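Side-chain contacts in Ras GTPase-activating-like protein (Schizosaccharomyces pombe, PDB 1P2X), which binds actin filaments through this calponin-homology domain and is needed to build the contractile F-actin ring at the division site of fission yeast: residues Y7-R12 / V151-F156; E15-I20 / S32-S37. All coordinates share one frame; numbering follows the deposited sequence.

In the fold
The chain opens with helix 2-23, and both contacts use it. Residues 7-12 of this helix form one side of contact 1, and residues 15-20 form one side of contact 2. Contact 2 closes first, where the chain comes back at residues 32-37 after a short connection. Contact 1 closes much later, at residues 151-156, beyond helix 136-147. Contact 2 is therefore nested inside the loop closed by contact 1, and their centres lie about 13 Å apart. Tyr9 OH of contact 1 probably hydrogen-bonds Glu35 OE1 of contact 2, at 2.5 Å. Together the two contacts tie both the early helix 34-37 and the C-terminal tail to the first helix.

Contact 1 of 2, residues Y7-R12 / V151-F156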
ATOM      1  N   TYR A   7      -2.072  -8.036 -14.148  1.00  8.11           N
ATOM      2  CA  TYR A   7      -3.203  -8.528 -13.369  1.00  9.40           C
ATOM      3  C   TYR A   7      -2.826  -8.925 -11.941  1.00  9.16           C
ATOM      4  O   TYR A   7      -3.543  -8.605 -10.996  1.00  9.28           O
ATOM      5  CB  TYR A   7      -3.851  -9.734 -14.052  1.00  8.98           C
ATOM      6  CG  TYR A   7      -4.852 -10.449 -13.166  1.00  8.00           C
ATOM      7  CD1 TYR A   7      -6.148  -9.959 -13.007  1.00 10.93           C
ATOM      8  CD2 TYR A   7      -4.503 -11.617 -12.480  1.00  7.70           C
ATOM      9  CE1 TYR A   7      -7.076 -10.620 -12.191  1.00 10.27           C
ATOM     10  CE2 TYR A   7      -5.422 -12.280 -11.655  1.00  7.68           C
ATOM     11  CZ  TYR A   7      -6.702 -11.771 -11.520  1.00  7.25           C
ATOM     12  OH  TYR A   7      -7.605 -12.415 -10.719  1.00 11.40           O
ATOM     13  N   ASP A   8      -1.716  -9.643 -11.797  1.00  9.47           N
ATOM     14  CA  ASP A   8      -1.255 -10.092 -10.490  1.00 10.56           C
ATOM     15  C   ASP A   8      -0.977  -8.918  -9.555  1.00 10.87           C
ATOM     16  O   ASP A   8      -1.459  -8.908  -8.426  1.00 11.90           O
ATOM     17  CG  ASP A   8      -0.341 -12.371 -11.023  1.00 11.75           C
ATOM     18  OD1 ASP A   8      -1.515 -12.810 -10.961  1.00 14.58           O
ATOM     19  OD2 ASP A   8       0.597 -13.128 -11.335  1.00 14.76           O
ATOM     20  N   TYR A   9      -0.218  -7.931 -10.034  1.00  8.74           N
ATOM     21  CA  TYR A   9       0.108  -6.765  -9.224  1.00  9.02           C
ATOM     22  C   TYR A   9      -1.162  -6.027  -8.791  1.00  8.97           C
ATOM     23  O   TYR A   9      -1.239  -5.509  -7.674  1.00  8.48           O
ATOM     24  CB  TYR A   9       1.059  -5.801  -9.961  1.00  7.53           C
ATOM     25  CG  TYR A   9       1.388  -4.585  -9.121  1.00  7.38           C
ATOM     26  CD1 TYR A   9       2.046  -4.723  -7.896  1.00 11.88           C
ATOM     27  CD2 TYR A   9       0.957  -3.316  -9.491  1.00  8.95           C
ATOM     28  CE1 TYR A   9       2.261  -3.624  -7.055  1.00 11.07           C
ATOM     29  CE2 TYR A   9       1.179  -2.210  -8.661  1.00 11.20           C
ATOM     30  CZ  TYR A   9       1.825  -2.375  -7.445  1.00  9.72           C
ATOM     31  OH  TYR A   9       2.001  -1.305  -6.600  1.00 12.68           O
ATOM     32  N   LEU A  10      -2.156  -5.982  -9.669  1.00  7.05           N
ATOM     33  CA  LEU A  10      -3.417  -5.342  -9.320  1.00  8.66           C
ATOM     34  C   LEU A  10      -4.096  -6.124  -8.205  1.00  7.26           C
ATOM     35  O   LEU A  10      -4.785  -5.547  -7.363  1.00  8.64           O
ATOM     36  CB  LEU A  10      -4.343  -5.236 -10.546  1.00  9.41           C
ATOM     37  CG  LEU A  10      -4.117  -4.008 -11.434  1.00  7.75           C
ATOM     38  CD1 LEU A  10      -4.972  -4.099 -12.704  1.00  7.90           C
ATOM     39  CD2 LEU A  10      -4.452  -2.748 -10.645  1.00  6.19           C
ATOM     40  N   CYS A  11      -3.914  -7.441  -8.193  1.00  9.00           N
ATOM     41  CA  CYS A  11      -4.484  -8.247  -7.116  1.00  7.63           C
ATOM     42  C   CYS A  11      -3.759  -7.915  -5.819  1.00  7.99           C
ATOM     43  O   CYS A  11      -4.378  -7.824  -4.765  1.00  9.71           O
ATOM     44  CB  CYS A  11      -4.342  -9.742  -7.393  1.00  9.68           C
ATOM     45  SG  CYS A  11      -5.405 -10.356  -8.706  1.00 11.74           S
ATOM     46  N   ARG A  12      -2.446  -7.725  -5.903  1.00  4.76           N
ATOM     47  CA  ARG A  12      -1.675  -7.385  -4.724  1.00  6.02           C
ATOM     48  C   ARG A  12      -2.151  -6.052  -4.159  1.00  8.77           C
ATOM     49  O   ARG A  12      -2.324  -5.910  -2.944  1.00 12.28           O
ATOM     50  CB  ARG A  12      -0.179  -7.332  -5.051  1.00  6.72           C
ATOM     51  CG  ARG A  12       0.366  -8.606  -5.749  1.00  5.88           C
ATOM     52  CD  ARG A  12       0.440  -9.831  -4.822  1.00  3.06           C
ATOM     53  NE  ARG A  12      -0.819 -10.572  -4.696  1.00  5.33           N
ATOM     54  CZ  ARG A  12      -1.282 -11.435  -5.593  1.00  5.66           C
ATOM     55  NH1 ARG A  12      -0.600 -11.683  -6.704  1.00  7.55           N
ATOM     56  NH2 ARG A  12      -2.417 -12.084  -5.369  1.00  4.92           N
ATOM     57  N   VAL A 151      11.569   0.014 -12.275  1.00 37.24           N
ATOM     58  CA  VAL A 151      11.625  -0.600 -10.950  1.00 34.53           C
ATOM     59  C   VAL A 151      11.131  -2.037 -11.063  1.00 30.86           C
ATOM     60  O   VAL A 151      10.200  -2.335 -11.816  1.00 33.50           O
ATOM     61  CB  VAL A 151      10.748   0.147  -9.894  1.00 36.20           C
ATOM     62  CG1 VAL A 151      11.176   1.609  -9.786  1.00 36.04           C
ATOM     63  CG2 VAL A 151       9.265   0.032 -10.245  1.00 32.86           C
ATOM     64  N   ILE A 152      11.766  -2.925 -10.314  1.00 25.04           N
ATOM     65  CA  ILE A 152      11.386  -4.329 -10.296  1.00 19.20           C
ATOM     66  C   ILE A 152      10.323  -4.539  -9.221  1.00 16.18           C
ATOM     67  O   ILE A 152      10.498  -4.105  -8.087  1.00 15.78           O
ATOM     68  CB  ILE A 152      12.619  -5.207  -9.960  1.00 18.28           C
ATOM     69  CG1 ILE A 152      13.791  -4.845 -10.884  1.00 17.77           C
ATOM     70  CG2 ILE A 152      12.256  -6.693 -10.027  1.00 15.47           C
ATOM     71  CD1 ILE A 152      13.508  -4.999 -12.363  1.00 12.56           C
ATOM     72  N   LEU A 153       9.226  -5.203  -9.574  1.00 14.76           N
ATOM     73  CA  LEU A 153       8.171  -5.492  -8.606  1.00 15.21           C
ATOM     74  C   LEU A 153       8.738  -6.326  -7.447  1.00 16.05           C
ATOM     75  O   LEU A 153       9.538  -7.236  -7.664  1.00 16.56           O
ATOM     76  CB  LEU A 153       7.033  -6.251  -9.281  1.00 15.23           C
ATOM     77  CG  LEU A 153       6.263  -5.502 -10.374  1.00 17.87           C
ATOM     78  CD1 LEU A 153       5.112  -6.356 -10.863  1.00 12.74           C
ATOM     79  CD2 LEU A 153       5.743  -4.165  -9.853  1.00 15.66           C
ATOM     80  N   PRO A 154       8.336  -6.016  -6.207  1.00 16.26           N
ATOM     81  CA  PRO A 154       8.833  -6.728  -5.021  1.00 15.79           C
ATOM     82  C   PRO A 154       8.407  -8.197  -4.942  1.00 14.79           C
ATOM     83  O   PRO A 154       7.545  -8.653  -5.686  1.00 12.06           O
ATOM     84  CB  PRO A 154       8.272  -5.900  -3.864  1.00 16.55           C
ATOM     85  CG  PRO A 154       7.007  -5.363  -4.412  1.00 21.68           C
ATOM     86  CD  PRO A 154       7.377  -4.965  -5.827  1.00 18.04           C
ATOM     87  N   ASN A 155       9.011  -8.931  -4.021  1.00 14.32           N
ATOM     88  CA  ASN A 155       8.713 -10.347  -3.874  1.00 14.59           C
ATOM     89  C   ASN A 155       7.537 -10.654  -2.933  1.00 14.72           C
ATOM     90  O   ASN A 155       7.744 -11.136  -1.818  1.00 15.23           O
ATOM     91  CB  ASN A 155       9.970 -11.090  -3.397  1.00 10.83           C
ATOM     92  CG  ASN A 155       9.860 -12.585  -3.577  1.00 10.86           C
ATOM     93  OD1 ASN A 155       8.771 -13.111  -3.789  1.00 12.34           O
ATOM     94  ND2 ASN A 155      10.995 -13.284  -3.495  1.00 10.60           N
ATOM     95  N   PHE A 156       6.310 -10.390  -3.390  1.00 14.02           N
ATOM     96  CA  PHE A 156       5.112 -10.674  -2.597  1.00 14.25           C
ATOM     97  C   PHE A 156       4.974 -12.158  -2.292  1.00 15.37           C
ATOM     98  O   PHE A 156       4.501 -12.541  -1.225  1.00 14.67           O
ATOM     99  CB  PHE A 156       3.832 -10.251  -3.331  1.00 12.19           C
ATOM    100  CG  PHE A 156       3.706  -8.780  -3.543  1.00 14.72           C
ATOM    101  CD1 PHE A 156       4.098  -8.209  -4.752  1.00 12.18           C
ATOM    102  CD2 PHE A 156       3.188  -7.962  -2.540  1.00  9.20           C
ATOM    103  CE1 PHE A 156       3.982  -6.840  -4.967  1.00 11.64           C
ATOM    104  CE2 PHE A 156       3.066  -6.588  -2.739  1.00 13.47           C
ATOM    105  CZ  PHE A 156       3.466  -6.022  -3.958  1.00 13.55           C
TER
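Arg12 lays the aliphatic part of its side chain over one face of the Phe156 ring. The two side chains run past each other in opposite directions. Arg12 CG stands 4.0 Å from the centroid of the Phe156 ring and 14° off the ring normal, a CH-pi contact. Farther along, Arg12 CD approaches Phe156 CG to 3.7 Å. The arginine chain bends twice, at chi2 and chi3, and turns the guanidinium back toward its own helix, where Cys11 CB lies against one of its faces. That group does not stack on the phenylalanine: its plane is turned 58° from the ring, and its NH2 makes a salt bridge to Glu15.

Tyr9 meets the same phenylalanine in another way. Its CE1 lies 4.1 Å from Phe156 CZ, which sits near the tyrosine plane, at the edge. Leu153 reaches Tyr9 with both methyls. Leu153 CD1 comes 4.2 Å from Tyr9 CB, while CD2 lies over one face of the tyrosine ring, toward its rim. The tyrosine has CG anti to the backbone N, and the ring runs across the gap between helix and tail; its hydroxyl end leads to Glu35. No hydrogen bond crosses this contact, so its hold is apolar. With an alanine at Phe156, the Arg12 methylenes would probably lose the ring face they lie on, and the Tyr9 edge its neighbour.

The contact packs the C-terminal tail of the construct against the first helix of the calponin-homology domain. Helix 102-117 flanks it: His110 meets the Phe156 ring edge-to-face, and Pro103 and Ile106 touch Tyr9. Helix 136-147 adds Arg145 against Tyr9 and Leu146 against Leu153.

Contact 2 of 2, residues E15-I20 / S32-S37; sequences EAKKWI and STFEQS
Phe34 receives Lys17 over the centre of one ring face. Lys17 CG lies 3.6 Å from the ring centroid and 13° off the normal, a CH-pi contact. The lysine CB also touches the ring, 3.8 Å from Phe34 CE2. At the ring edge, in its plane, Ile20 CD1 meets Phe34 CZ at 3.8 Å. Face and edge are thus held by residues one helical turn or so apart. The phenylalanine CB points toward helix 2-23, and with chi1 near 180° (-177°) the ring reaches across to lie against the Lys17 methylenes.

The next shell holds the lysine end and the Phe34 backbone. The lysine chain bends at chi3 (69°), and its ammonium leads away to Gly29 O and Thr31 OG1. These bonds tie the lysine to the connection just before residues 32-37. On the backbone side, Ser37 OG donates a 2.6 Å hydrogen bond to Phe34 O within the short, weakly bonded helix 34-37.

The contact is buried. It seats helix 34-37 on the first helix of the calponin-homology domain. Val13 of helix 2-23 and Leu28 of the connection also touch Phe34. Helix 42-47 packs Val43 against Ile20, and helix 102-117 sets Ile109 against Ala16.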
ATOM      1  N   GLU A  15      -5.606  -6.487  -2.538  1.00  6.28           N
ATOM      2  CA  GLU A  15      -5.496  -7.161  -1.245  1.00  9.61           C
ATOM      3  C   GLU A  15      -5.059  -6.205  -0.124  1.00  8.70           C
ATOM      4  O   GLU A  15      -5.601  -6.243   0.979  1.00  9.25           O
ATOM      5  CB  GLU A  15      -4.519  -8.345  -1.355  1.00  7.99           C
ATOM      6  CG  GLU A  15      -5.024  -9.484  -2.239  1.00  8.96           C
ATOM      7  CD  GLU A  15      -3.912 -10.391  -2.728  1.00 13.57           C
ATOM      8  OE1 GLU A  15      -2.745 -10.174  -2.330  1.00 16.23           O
ATOM      9  OE2 GLU A  15      -4.197 -11.321  -3.514  1.00 12.16           O
ATOM     10  N   ALA A  16      -4.080  -5.356  -0.416  1.00 10.27           N
ATOM     11  CA  ALA A  16      -3.598  -4.376   0.550  1.00  9.72           C
ATOM     12  C   ALA A  16      -4.699  -3.340   0.817  1.00 10.95           C
ATOM     13  O   ALA A  16      -4.874  -2.897   1.952  1.00 10.11           O
ATOM     14  CB  ALA A  16      -2.335  -3.681   0.018  1.00  9.31           C
ATOM     15  N   LYS A  17      -5.428  -2.951  -0.227  1.00  7.63           N
ATOM     16  CA  LYS A  17      -6.501  -1.978  -0.070  1.00  8.70           C
ATOM     17  C   LYS A  17      -7.538  -2.560   0.877  1.00  9.11           C
ATOM     18  O   LYS A  17      -7.836  -1.974   1.917  1.00  8.61           O
ATOM     19  CB  LYS A  17      -7.169  -1.645  -1.412  1.00  8.53           C
ATOM     20  CG  LYS A  17      -8.164  -0.492  -1.334  1.00  8.46           C
ATOM     21  CD  LYS A  17      -8.981  -0.303  -2.619  1.00  8.48           C
ATOM     22  CE  LYS A  17      -9.954  -1.459  -2.821  1.00 12.49           C
ATOM     23  NZ  LYS A  17     -10.882  -1.248  -3.951  1.00 13.51           N
ATOM     24  N   LYS A  18      -8.079  -3.719   0.520  1.00  7.23           N
ATOM     25  CA  LYS A  18      -9.093  -4.376   1.345  1.00 12.01           C
ATOM     26  C   LYS A  18      -8.684  -4.492   2.812  1.00 10.16           C
ATOM     27  O   LYS A  18      -9.486  -4.221   3.696  1.00 11.19           O
ATOM     28  CB  LYS A  18      -9.396  -5.780   0.812  1.00 13.75           C
ATOM     29  CG  LYS A  18     -10.045  -5.844  -0.570  1.00 16.69           C
ATOM     30  CD  LYS A  18     -10.123  -7.310  -0.996  1.00 21.01           C
ATOM     31  CE  LYS A  18      -8.738  -7.985  -0.851  1.00 23.53           C
ATOM     32  NZ  LYS A  18      -8.744  -9.485  -0.777  1.00 17.10           N
ATOM     33  N   TRP A  19      -7.443  -4.911   3.057  1.00 10.43           N
ATOM     34  CA  TRP A  19      -6.931  -5.067   4.414  1.00 10.49           C
ATOM     35  C   TRP A  19      -7.025  -3.749   5.169  1.00  9.17           C
ATOM     36  O   TRP A  19      -7.466  -3.708   6.313  1.00 10.78           O
ATOM     37  CB  TRP A  19      -5.472  -5.540   4.394  1.00  9.38           C
ATOM     38  CG  TRP A  19      -4.930  -5.723   5.770  1.00  7.73           C
ATOM     39  CD1 TRP A  19      -5.256  -6.713   6.652  1.00  7.52           C
ATOM     40  CD2 TRP A  19      -4.042  -4.840   6.467  1.00  7.59           C
ATOM     41  NE1 TRP A  19      -4.631  -6.501   7.852  1.00  8.36           N
ATOM     42  CE2 TRP A  19      -3.873  -5.360   7.769  1.00  9.19           C
ATOM     43  CE3 TRP A  19      -3.367  -3.659   6.119  1.00  7.83           C
ATOM     44  CZ2 TRP A  19      -3.060  -4.743   8.730  1.00  6.80           C
ATOM     45  CZ3 TRP A  19      -2.556  -3.046   7.075  1.00  7.70           C
ATOM     46  CH2 TRP A  19      -2.411  -3.595   8.366  1.00  6.79           C
ATOM     47  N   ILE A  20      -6.606  -2.669   4.520  1.00 10.46           N
ATOM     48  CA  ILE A  20      -6.669  -1.356   5.132  1.00  6.83           C
ATOM     49  C   ILE A  20      -8.123  -0.953   5.326  1.00  8.47           C
ATOM     50  O   ILE A  20      -8.464  -0.352   6.334  1.00  9.08           O
ATOM     51  CB  ILE A  20      -5.937  -0.304   4.274  1.00  8.20           C
ATOM     52  CG1 ILE A  20      -4.439  -0.627   4.227  1.00  6.13           C
ATOM     53  CG2 ILE A  20      -6.169   1.098   4.835  1.00  6.78           C
ATOM     54  CD1 ILE A  20      -3.618   0.337   3.390  1.00  7.72           C
ATOM     55  N   SER A  32      -7.444   0.674  -8.930  1.00 11.59           N
ATOM     56  CA  SER A  32      -6.571   1.242  -9.961  1.00 13.41           C
ATOM     57  C   SER A  32      -5.991   2.608  -9.604  1.00 11.61           C
ATOM     58  O   SER A  32      -4.983   3.013 -10.165  1.00 13.79           O
ATOM     59  CB  SER A  32      -7.310   1.331 -11.313  1.00 12.19           C
ATOM     60  OG  SER A  32      -8.468   2.150 -11.232  1.00 15.52           O
ATOM     61  N   THR A  33      -6.623   3.313  -8.672  1.00 10.85           N
ATOM     62  CA  THR A  33      -6.118   4.615  -8.251  1.00 11.56           C
ATOM     63  C   THR A  33      -5.730   4.626  -6.779  1.00 10.82           C
ATOM     64  O   THR A  33      -5.437   5.681  -6.221  1.00 11.10           O
ATOM     65  CB  THR A  33      -7.163   5.708  -8.504  1.00 11.48           C
ATOM     66  OG1 THR A  33      -8.402   5.325  -7.894  1.00 18.30           O
ATOM     67  CG2 THR A  33      -7.419   5.864  -9.998  1.00 13.98           C
ATOM     68  N   PHE A  34      -5.715   3.446  -6.157  1.00 10.01           N
ATOM     69  CA  PHE A  34      -5.401   3.341  -4.734  1.00  8.78           C
ATOM     70  C   PHE A  34      -3.962   3.720  -4.381  1.00  8.27           C
ATOM     71  O   PHE A  34      -3.743   4.430  -3.412  1.00 10.63           O
ATOM     72  CB  PHE A  34      -5.725   1.933  -4.198  1.00  9.35           C
ATOM     73  CG  PHE A  34      -5.495   1.782  -2.712  1.00 11.12           C
ATOM     74  CD1 PHE A  34      -6.276   2.485  -1.800  1.00 13.02           C
ATOM     75  CD2 PHE A  34      -4.490   0.949  -2.229  1.00 10.89           C
ATOM     76  CE1 PHE A  34      -6.059   2.361  -0.418  1.00 17.24           C
ATOM     77  CE2 PHE A  34      -4.267   0.814  -0.854  1.00 13.54           C
ATOM     78  CZ  PHE A  34      -5.052   1.525   0.055  1.00 13.61           C
ATOM     79  N   GLU A  35      -2.977   3.255  -5.144  1.00  7.07           N
ATOM     80  CA  GLU A  35      -1.595   3.616  -4.831  1.00  8.63           C
ATOM     81  C   GLU A  35      -1.403   5.117  -4.809  1.00  9.07           C
ATOM     82  O   GLU A  35      -0.764   5.655  -3.906  1.00  9.39           O
ATOM     83  CB  GLU A  35      -0.618   3.037  -5.841  1.00  9.68           C
ATOM     84  CG  GLU A  35      -0.603   1.541  -5.881  1.00 10.54           C
ATOM     85  CD  GLU A  35      -0.105   1.051  -7.210  1.00 12.64           C
ATOM     86  OE1 GLU A  35       1.131   0.920  -7.364  1.00 10.81           O
ATOM     87  OE2 GLU A  35      -0.958   0.823  -8.099  1.00 13.35           O
ATOM     88  N   GLN A  36      -1.944   5.793  -5.815  1.00  9.55           N
ATOM     89  CA  GLN A  36      -1.808   7.238  -5.898  1.00 10.36           C
ATOM     90  C   GLN A  36      -2.483   7.956  -4.736  1.00 10.89           C
ATOM     91  O   GLN A  36      -2.037   9.031  -4.343  1.00 13.18           O
ATOM     92  CB  GLN A  36      -2.362   7.759  -7.234  1.00 12.00           C
ATOM     93  CG  GLN A  36      -1.488   7.462  -8.461  1.00  9.64           C
ATOM     94  CD  GLN A  36      -0.186   8.253  -8.487  1.00 11.43           C
ATOM     95  OE1 GLN A  36      -0.167   9.449  -8.196  1.00 15.75           O
ATOM     96  NE2 GLN A  36       0.905   7.589  -8.850  1.00 11.36           N
ATOM     97  N   SER A  37      -3.544   7.371  -4.181  1.00 10.41           N
ATOM     98  CA  SER A  37      -4.250   8.015  -3.070  1.00 10.75           C
ATOM     99  C   SER A  37      -3.479   7.960  -1.752  1.00 10.01           C
ATOM    100  O   SER A  37      -3.819   8.663  -0.804  1.00 10.78           O
ATOM    101  CB  SER A  37      -5.650   7.401  -2.874  1.00 10.05           C
ATOM    102  OG  SER A  37      -5.576   6.053  -2.433  1.00  8.54           O
TER